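Local coordinates for protein Bug27 (PDB 2QPQ) that probably serves as a periplasmic solute-binding protein of the Bug family, a two-lobed Venus flytrap that probably closes round a small ligand, at residues D92-F106 with Y224-G236. Sequence-based numbering, arbitrary orientation.
Sequences DFAAVINVAYVPSVF and YELNQWHGLLVPG
Val234 and Ala94 exchange backbone hydrogen bonds, Ala94 N to Val234 O at 2.9 Å and Val234 N to Ala94 O, in the antiparallel pairing of the long strands at 93-106 and 227-235. The register then slips by one: Val96 and Ile97 both face Leu232, a classic beta bulge, in which Leu232 O accepts a bond from Val96 N at 2.9 Å and a weak, longer one from Ile97 N. Further on, Asn98 lies across from Gly231, which has no side chain, and their CA atoms approach to 4.1 Å. Asn98 stands in for a main-chain carbonyl: a chi1 of 175° swings CG away from the backbone N and carries OD1 across to accept His230 N at 3.1 Å, while ND2 is hydrogen-bonded to the carboxylate of Asp273, on neighbouring strand 269-273. His230 turns its ring edge to the first strand, and ND1 donates to Ala100 O at 2.9 Å, the oxygen in the ring plane, the nitrogen well above the carbonyl plane. The bond helps to fix the ring's rotation, and CE1 lies 3.7 Å from Val102 CG1. Beside the bulge the packing is apolar: Val96 CG2 meets Val234 CG2 at 3.8 Å, the side chains crossing at about a right angle, and on the sheet face bearing Ala95, Leu233 CD2 lies 4.0 Å from Ala95 CB. At the far end a water joins Ser104 OG to Leu226 O. Gln228 OE1 is hydrogen-bonded to Gln142 NE2, and its NE2 to a citrate, probably from the crystallisation liquor. The contact thus pairs two long strands of the kind that link the lobes in periplasmic binding proteins; side-chain amide and imidazole bonds supplement irregular backbone pairing, near a citrate that may mark the ligand pocket.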
ATOM      1  N   ASP A  92       5.669  -2.053  19.487  1.00 18.14           N
ATOM      2  CA  ASP A  92       6.983  -1.444  19.259  1.00 18.82           C
ATOM      3  C   ASP A  92       6.972  -0.195  18.359  1.00 16.89           C
ATOM      4  O   ASP A  92       8.023   0.350  18.041  1.00 17.63           O
ATOM      5  CB  ASP A  92       7.994  -2.466  18.739  1.00 18.64           C
ATOM      6  CG  ASP A  92       8.370  -3.501  19.784  1.00 22.55           C
ATOM      7  OD1 ASP A  92       8.102  -3.283  20.991  1.00 20.83           O
ATOM      8  OD2 ASP A  92       8.925  -4.545  19.381  1.00 22.80           O
ATOM      9  N   PHE A  93       5.787   0.190  17.915  1.00 16.20           N
ATOM     10  CA  PHE A  93       5.568   1.318  17.023  1.00 16.42           C
ATOM     11  C   PHE A  93       4.327   2.081  17.453  1.00 16.08           C
ATOM     12  O   PHE A  93       3.371   1.479  17.975  1.00 17.31           O
ATOM     13  CB  PHE A  93       5.398   0.832  15.569  1.00 16.27           C
ATOM     14  CG  PHE A  93       6.562   0.012  15.074  1.00 18.22           C
ATOM     15  CD1 PHE A  93       7.691   0.628  14.528  1.00 19.26           C
ATOM     16  CD2 PHE A  93       6.554  -1.371  15.196  1.00 19.17           C
ATOM     17  CE1 PHE A  93       8.791  -0.147  14.108  1.00 17.04           C
ATOM     18  CE2 PHE A  93       7.650  -2.129  14.768  1.00 17.93           C
ATOM     19  CZ  PHE A  93       8.744  -1.503  14.234  1.00 17.78           C
ATOM     20  N   ALA A  94       4.342   3.391  17.195  1.00 15.90           N
ATOM     21  CA  ALA A  94       3.222   4.280  17.464  1.00 15.15           C
ATOM     22  C   ALA A  94       3.025   5.129  16.213  1.00 15.86           C
ATOM     23  O   ALA A  94       3.981   5.662  15.618  1.00 14.56           O
ATOM     24  CB  ALA A  94       3.527   5.176  18.651  1.00 15.82           C
ATOM     25  N   ALA A  95       1.777   5.269  15.829  1.00 15.75           N
ATOM     26  CA  ALA A  95       1.443   5.964  14.592  1.00 16.21           C
ATOM     27  C   ALA A  95       1.516   7.467  14.745  1.00 16.32           C
ATOM     28  O   ALA A  95       1.208   8.014  15.809  1.00 17.85           O
ATOM     29  CB  ALA A  95       0.030   5.565  14.157  1.00 15.94           C
ATOM     30  N   VAL A  96       1.929   8.141  13.678  1.00 15.50           N
ATOM     31  CA  VAL A  96       1.969   9.607  13.643  1.00 16.23           C
ATOM     32  C   VAL A  96       0.930  10.154  12.687  1.00 16.03           C
ATOM     33  O   VAL A  96       0.039  10.956  13.075  1.00 16.40           O
ATOM     34  CB  VAL A  96       3.358  10.112  13.211  1.00 15.01           C
ATOM     35  CG1 VAL A  96       3.340  11.649  13.067  1.00 17.19           C
ATOM     36  CG2 VAL A  96       4.390   9.653  14.286  1.00 17.50           C
ATOM     37  N   ILE A  97       1.001   9.697  11.441  1.00 15.19           N
ATOM     38  CA  ILE A  97       0.091  10.237  10.424  1.00 15.09           C
ATOM     39  C   ILE A  97      -0.027   9.301   9.249  1.00 14.88           C
ATOM     40  O   ILE A  97       0.971   8.734   8.823  1.00 14.99           O
ATOM     41  CB  ILE A  97       0.540  11.677   9.927  1.00 14.92           C
ATOM     42  CG1 ILE A  97      -0.469  12.281   8.937  1.00 14.97           C
ATOM     43  CG2 ILE A  97       1.983  11.655   9.309  1.00 14.40           C
ATOM     44  CD1 ILE A  97      -0.194  13.819   8.661  1.00 15.11           C
ATOM     45  N   ASN A  98      -1.258   9.138   8.757  1.00 15.30           N
ATOM     46  CA  ASN A  98      -1.505   8.543   7.447  1.00 16.13           C
ATOM     47  C   ASN A  98      -1.754   9.643   6.447  1.00 16.81           C
ATOM     48  O   ASN A  98      -2.708  10.422   6.624  1.00 16.27           O
ATOM     49  CB  ASN A  98      -2.725   7.632   7.507  1.00 17.48           C
ATOM     50  CG  ASN A  98      -3.103   7.092   6.154  1.00 18.18           C
ATOM     51  OD1 ASN A  98      -2.225   6.745   5.361  1.00 17.97           O
ATOM     52  ND2 ASN A  98      -4.413   7.016   5.880  1.00 18.20           N
ATOM     53  N   VAL A  99      -0.911   9.701   5.405  1.00 16.63           N
ATOM     54  CA  VAL A  99      -0.908  10.819   4.441  1.00 17.91           C
ATOM     55  C   VAL A  99      -1.614  10.560   3.075  1.00 17.90           C
ATOM     56  O   VAL A  99      -1.940  11.498   2.338  1.00 17.10           O
ATOM     57  CB  VAL A  99       0.516  11.358   4.208  1.00 17.43           C
ATOM     58  CG1 VAL A  99       1.186  11.779   5.526  1.00 17.53           C
ATOM     59  CG2 VAL A  99       1.410  10.308   3.513  1.00 16.91           C
ATOM     60  N   ALA A 100      -1.852   9.300   2.734  1.00 19.11           N
ATOM     61  CA  ALA A 100      -2.418   8.962   1.430  1.00 19.14           C
ATOM     62  C   ALA A 100      -2.895   7.535   1.361  1.00 20.18           C
ATOM     63  O   ALA A 100      -2.248   6.599   1.901  1.00 20.44           O
ATOM     64  CB  ALA A 100      -1.388   9.160   0.325  1.00 19.07           C
ATOM     65  N   TYR A 101      -3.975   7.357   0.623  1.00 20.25           N
ATOM     66  CA  TYR A 101      -4.417   6.023   0.233  1.00 22.14           C
ATOM     67  C   TYR A 101      -4.146   5.863  -1.249  1.00 22.61           C
ATOM     68  O   TYR A 101      -4.085   6.854  -1.992  1.00 22.21           O
ATOM     69  CB  TYR A 101      -5.901   5.870   0.465  1.00 22.06           C
ATOM     70  CG  TYR A 101      -6.321   5.783   1.913  1.00 23.54           C
ATOM     71  CD1 TYR A 101      -6.318   4.560   2.589  1.00 22.64           C
ATOM     72  CD2 TYR A 101      -6.779   6.923   2.595  1.00 23.69           C
ATOM     73  CE1 TYR A 101      -6.737   4.482   3.923  1.00 24.08           C
ATOM     74  CE2 TYR A 101      -7.196   6.863   3.918  1.00 23.64           C
ATOM     75  CZ  TYR A 101      -7.172   5.640   4.579  1.00 25.08           C
ATOM     76  OH  TYR A 101      -7.582   5.583   5.891  1.00 27.17           O
ATOM     77  N   VAL A 102      -3.971   4.623  -1.686  1.00 23.32           N
ATOM     78  CA  VAL A 102      -4.099   4.333  -3.112  1.00 23.34           C
ATOM     79  C   VAL A 102      -4.820   3.005  -3.271  1.00 23.15           C
ATOM     80  O   VAL A 102      -4.384   1.971  -2.714  1.00 23.28           O
ATOM     81  CB  VAL A 102      -2.754   4.401  -3.920  1.00 22.93           C
ATOM     82  CG1 VAL A 102      -1.884   3.140  -3.700  1.00 23.84           C
ATOM     83  CG2 VAL A 102      -3.041   4.529  -5.433  1.00 24.53           C
ATOM     84  N   PRO A 103      -5.899   3.002  -4.064  1.00 23.28           N
ATOM     85  CA  PRO A 103      -6.486   1.694  -4.307  1.00 22.54           C
ATOM     86  C   PRO A 103      -5.590   0.829  -5.217  1.00 22.03           C
ATOM     87  O   PRO A 103      -4.726   1.346  -5.950  1.00 20.85           O
ATOM     88  CB  PRO A 103      -7.816   2.037  -4.984  1.00 22.61           C
ATOM     89  CG  PRO A 103      -7.551   3.342  -5.687  1.00 23.32           C
ATOM     90  CD  PRO A 103      -6.607   4.090  -4.802  1.00 23.62           C
ATOM     91  N   SER A 104      -5.772  -0.486  -5.143  1.00 22.16           N
ATOM     92  CA  SER A 104      -5.305  -1.366  -6.221  1.00 22.27           C
ATOM     93  C   SER A 104      -6.310  -1.456  -7.360  1.00 21.68           C
ATOM     94  O   SER A 104      -7.490  -1.124  -7.208  1.00 21.76           O
ATOM     95  CB  SER A 104      -4.932  -2.761  -5.704  1.00 22.17           C
ATOM     96  OG  SER A 104      -3.908  -2.641  -4.710  1.00 21.30           O
ATOM     97  N   VAL A 105      -5.822  -1.902  -8.510  1.00 20.45           N
ATOM     98  CA  VAL A 105      -6.669  -2.056  -9.667  1.00 20.58           C
ATOM     99  C   VAL A 105      -6.388  -3.371 -10.351  1.00 20.35           C
ATOM    100  O   VAL A 105      -5.229  -3.783 -10.463  1.00 20.01           O
ATOM    101  CB  VAL A 105      -6.499  -0.852 -10.613  1.00 20.71           C
ATOM    102  CG1 VAL A 105      -5.028  -0.748 -11.058  1.00 21.58           C
ATOM    103  CG2 VAL A 105      -7.518  -0.907 -11.763  1.00 20.65           C
ATOM    104  N   PHE A 106      -7.462  -4.070 -10.728  1.00 20.36           N
ATOM    105  CA  PHE A 106      -7.361  -5.248 -11.572  1.00 20.35           C
ATOM    106  C   PHE A 106      -7.274  -4.779 -13.020  1.00 20.69           C
ATOM    107  O   PHE A 106      -8.232  -4.211 -13.525  1.00 20.88           O
ATOM    108  CB  PHE A 106      -8.582  -6.149 -11.376  1.00 20.52           C
ATOM    109  CG  PHE A 106      -8.597  -6.882 -10.061  1.00 21.49           C
ATOM    110  CD1 PHE A 106      -8.735  -6.185  -8.874  1.00 22.36           C
ATOM    111  CD2 PHE A 106      -8.453  -8.268 -10.017  1.00 22.08           C
ATOM    112  CE1 PHE A 106      -8.754  -6.841  -7.646  1.00 20.97           C
ATOM    113  CE2 PHE A 106      -8.490  -8.948  -8.806  1.00 22.51           C
ATOM    114  CZ  PHE A 106      -8.639  -8.233  -7.610  1.00 22.75           C
ATOM    115  N   TYR A 224     -16.195  -6.089   0.253  1.00 30.75           N
ATOM    116  CA  TYR A 224     -14.801  -6.113  -0.232  1.00 29.47           C
ATOM    117  C   TYR A 224     -14.210  -4.704  -0.225  1.00 29.22           C
ATOM    118  O   TYR A 224     -14.757  -3.797  -0.826  1.00 28.55           O
ATOM    119  CB  TYR A 224     -14.754  -6.683  -1.654  1.00 27.84           C
ATOM    120  CG  TYR A 224     -13.343  -6.845  -2.211  1.00 27.42           C
ATOM    121  CD1 TYR A 224     -12.562  -5.732  -2.526  1.00 24.11           C
ATOM    122  CD2 TYR A 224     -12.793  -8.112  -2.403  1.00 26.41           C
ATOM    123  CE1 TYR A 224     -11.237  -5.869  -3.018  1.00 24.70           C
ATOM    124  CE2 TYR A 224     -11.485  -8.257  -2.925  1.00 26.81           C
ATOM    125  CZ  TYR A 224     -10.719  -7.143  -3.218  1.00 26.11           C
ATOM    126  OH  TYR A 224      -9.426  -7.307  -3.727  1.00 25.67           O
ATOM    127  N   GLU A 225     -13.092  -4.521   0.465  1.00 29.93           N
ATOM    128  CA  GLU A 225     -12.265  -3.341   0.260  1.00 31.32           C
ATOM    129  C   GLU A 225     -10.834  -3.634   0.654  1.00 31.22           C
ATOM    130  O   GLU A 225     -10.578  -4.389   1.593  1.00 30.71           O
ATOM    131  CB  GLU A 225     -12.808  -2.101   1.003  1.00 32.85           C
ATOM    132  CG  GLU A 225     -12.876  -2.251   2.503  1.00 35.58           C
ATOM    133  CD  GLU A 225     -12.561  -0.939   3.201  1.00 43.92           C
ATOM    134  OE1 GLU A 225     -13.516  -0.342   3.754  1.00 43.05           O
ATOM    135  OE2 GLU A 225     -11.379  -0.502   3.173  1.00 40.76           O
ATOM    136  N   LEU A 226      -9.890  -3.048  -0.065  1.00 31.60           N
ATOM    137  CA  LEU A 226      -8.499  -3.165   0.341  1.00 31.52           C
ATOM    138  C   LEU A 226      -7.714  -1.969  -0.165  1.00 31.11           C
ATOM    139  O   LEU A 226      -7.011  -2.042  -1.191  1.00 32.46           O
ATOM    140  CB  LEU A 226      -7.894  -4.512  -0.092  1.00 31.72           C
ATOM    141  CG  LEU A 226      -6.416  -4.876   0.256  1.00 33.24           C
ATOM    142  CD1 LEU A 226      -5.868  -4.252   1.510  1.00 34.47           C
ATOM    143  CD2 LEU A 226      -6.189  -6.381   0.284  1.00 32.96           C
ATOM    144  N   ASN A 227      -7.844  -0.864   0.564  1.00 29.13           N
ATOM    145  CA  ASN A 227      -7.168   0.376   0.234  1.00 28.17           C
ATOM    146  C   ASN A 227      -5.817   0.481   0.969  1.00 26.50           C
ATOM    147  O   ASN A 227      -5.765   0.345   2.179  1.00 27.11           O
ATOM    148  CB  ASN A 227      -8.097   1.551   0.592  1.00 28.20           C
ATOM    149  CG  ASN A 227      -7.949   2.739  -0.335  1.00 30.11           C
ATOM    150  OD1 ASN A 227      -7.006   2.839  -1.115  1.00 32.77           O
ATOM    151  ND2 ASN A 227      -8.852   3.694  -0.196  1.00 33.76           N
ATOM    152  N   GLN A 228      -4.737   0.716   0.230  1.00 23.54           N
ATOM    153  CA  GLN A 228      -3.418   0.807   0.837  1.00 21.45           C
ATOM    154  C   GLN A 228      -3.153   2.208   1.386  1.00 19.64           C
ATOM    155  O   GLN A 228      -3.233   3.180   0.670  1.00 20.19           O
ATOM    156  CB  GLN A 228      -2.357   0.452  -0.186  1.00 21.11           C
ATOM    157  CG  GLN A 228      -0.892   0.567   0.253  1.00 20.81           C
ATOM    158  CD  GLN A 228       0.009  -0.052  -0.791  1.00 25.27           C
ATOM    159  OE1 GLN A 228      -0.227  -1.177  -1.195  1.00 28.99           O
ATOM    160  NE2 GLN A 228       0.986   0.686  -1.277  1.00 25.90           N
ATOM    161  N   TRP A 229      -2.817   2.274   2.654  1.00 18.17           N
ATOM    162  CA  TRP A 229      -2.417   3.522   3.327  1.00 16.61           C
ATOM    163  C   TRP A 229      -0.917   3.633   3.332  1.00 16.40           C
ATOM    164  O   TRP A 229      -0.189   2.642   3.080  1.00 15.37           O
ATOM    165  CB  TRP A 229      -2.976   3.592   4.767  1.00 16.73           C
ATOM    166  CG  TRP A 229      -2.971   2.303   5.603  1.00 16.13           C
ATOM    167  CD1 TRP A 229      -4.067   1.525   5.897  1.00 17.82           C
ATOM    168  CD2 TRP A 229      -1.863   1.708   6.320  1.00 12.59           C
ATOM    169  NE1 TRP A 229      -3.695   0.486   6.710  1.00 16.81           N
ATOM    170  CE2 TRP A 229      -2.360   0.570   6.979  1.00 15.41           C
ATOM    171  CE3 TRP A 229      -0.494   2.010   6.430  1.00 13.45           C
ATOM    172  CZ2 TRP A 229      -1.542  -0.286   7.792  1.00 16.67           C
ATOM    173  CZ3 TRP A 229       0.335   1.138   7.237  1.00 17.29           C
ATOM    174  CH2 TRP A 229      -0.218  -0.004   7.884  1.00 16.27           C
ATOM    175  N   HIS A 230      -0.459   4.846   3.625  1.00 16.60           N
ATOM    176  CA  HIS A 230       0.947   5.230   3.553  1.00 16.29           C
ATOM    177  C   HIS A 230       1.113   6.243   4.663  1.00 16.42           C
ATOM    178  O   HIS A 230       0.425   7.267   4.682  1.00 16.38           O
ATOM    179  CB  HIS A 230       1.303   5.914   2.233  1.00 15.18           C
ATOM    180  CG  HIS A 230       0.996   5.096   1.018  1.00 15.13           C
ATOM    181  ND1 HIS A 230      -0.273   5.023   0.483  1.00 15.84           N
ATOM    182  CD2 HIS A 230       1.788   4.331   0.226  1.00 13.20           C
ATOM    183  CE1 HIS A 230      -0.258   4.207  -0.561  1.00 14.82           C
ATOM    184  NE2 HIS A 230       0.980   3.790  -0.749  1.00 14.01           N
ATOM    185  N   GLY A 231       2.018   5.971   5.592  1.00 16.26           N
ATOM    186  CA  GLY A 231       2.179   6.898   6.680  1.00 15.79           C
ATOM    187  C   GLY A 231       3.463   6.693   7.393  1.00 16.40           C
ATOM    188  O   GLY A 231       4.340   5.946   6.915  1.00 15.09           O
ATOM    189  N   LEU A 232       3.566   7.397   8.534  1.00 16.28           N
ATOM    190  CA  LEU A 232       4.762   7.435   9.321  1.00 14.81           C
ATOM    191  C   LEU A 232       4.439   6.932  10.716  1.00 14.93           C
ATOM    192  O   LEU A 232       3.399   7.318  11.320  1.00 13.96           O
ATOM    193  CB  LEU A 232       5.310   8.897   9.371  1.00 15.42           C
ATOM    194  CG  LEU A 232       5.963   9.312   8.015  1.00 17.58           C
ATOM    195  CD1 LEU A 232       6.053  10.814   7.828  1.00 19.72           C
ATOM    196  CD2 LEU A 232       7.358   8.702   7.851  1.00 17.97           C
ATOM    197  N   LEU A 233       5.340   6.072  11.201  1.00 14.09           N
ATOM    198  CA  LEU A 233       5.330   5.575  12.592  1.00 14.16           C
ATOM    199  C   LEU A 233       6.600   6.014  13.298  1.00 14.67           C
ATOM    200  O   LEU A 233       7.581   6.403  12.630  1.00 14.40           O
ATOM    201  CB  LEU A 233       5.248   4.034  12.637  1.00 13.65           C
ATOM    202  CG  LEU A 233       4.293   3.299  11.688  1.00 14.57           C
ATOM    203  CD1 LEU A 233       4.369   1.758  11.829  1.00 13.64           C
ATOM    204  CD2 LEU A 233       2.828   3.776  11.920  1.00 15.23           C
ATOM    205  N   VAL A 234       6.600   5.906  14.638  1.00 13.86           N
ATOM    206  CA  VAL A 234       7.776   6.211  15.467  1.00 14.70           C
ATOM    207  C   VAL A 234       7.904   5.059  16.455  1.00 14.93           C
ATOM    208  O   VAL A 234       7.018   4.200  16.513  1.00 14.69           O
ATOM    209  CB  VAL A 234       7.633   7.552  16.228  1.00 15.22           C
ATOM    210  CG1 VAL A 234       7.957   8.788  15.232  1.00 15.06           C
ATOM    211  CG2 VAL A 234       6.224   7.669  16.923  1.00 15.01           C
ATOM    212  N   PRO A 235       9.008   5.009  17.208  1.00 15.60           N
ATOM    213  CA  PRO A 235       9.078   3.966  18.217  1.00 15.07           C
ATOM    214  C   PRO A 235       7.854   4.047  19.165  1.00 16.40           C
ATOM    215  O   PRO A 235       7.394   5.152  19.504  1.00 16.69           O
ATOM    216  CB  PRO A 235      10.396   4.263  18.939  1.00 14.33           C
ATOM    217  CG  PRO A 235      11.263   4.992  17.844  1.00 14.66           C
ATOM    218  CD  PRO A 235      10.224   5.856  17.185  1.00 14.75           C
ATOM    219  N   GLY A 236       7.371   2.866  19.575  1.00 17.31           N
ATOM    220  CA  GLY A 236       6.210   2.687  20.427  1.00 16.75           C
ATOM    221  C   GLY A 236       6.120   3.555  21.668  1.00 18.07           C
ATOM    222  O   GLY A 236       5.026   3.972  22.022  1.00 19.27           O
TER
HETATM  223  O   HOH W   1      -4.533  -3.503  -2.303  1.00 34.71           O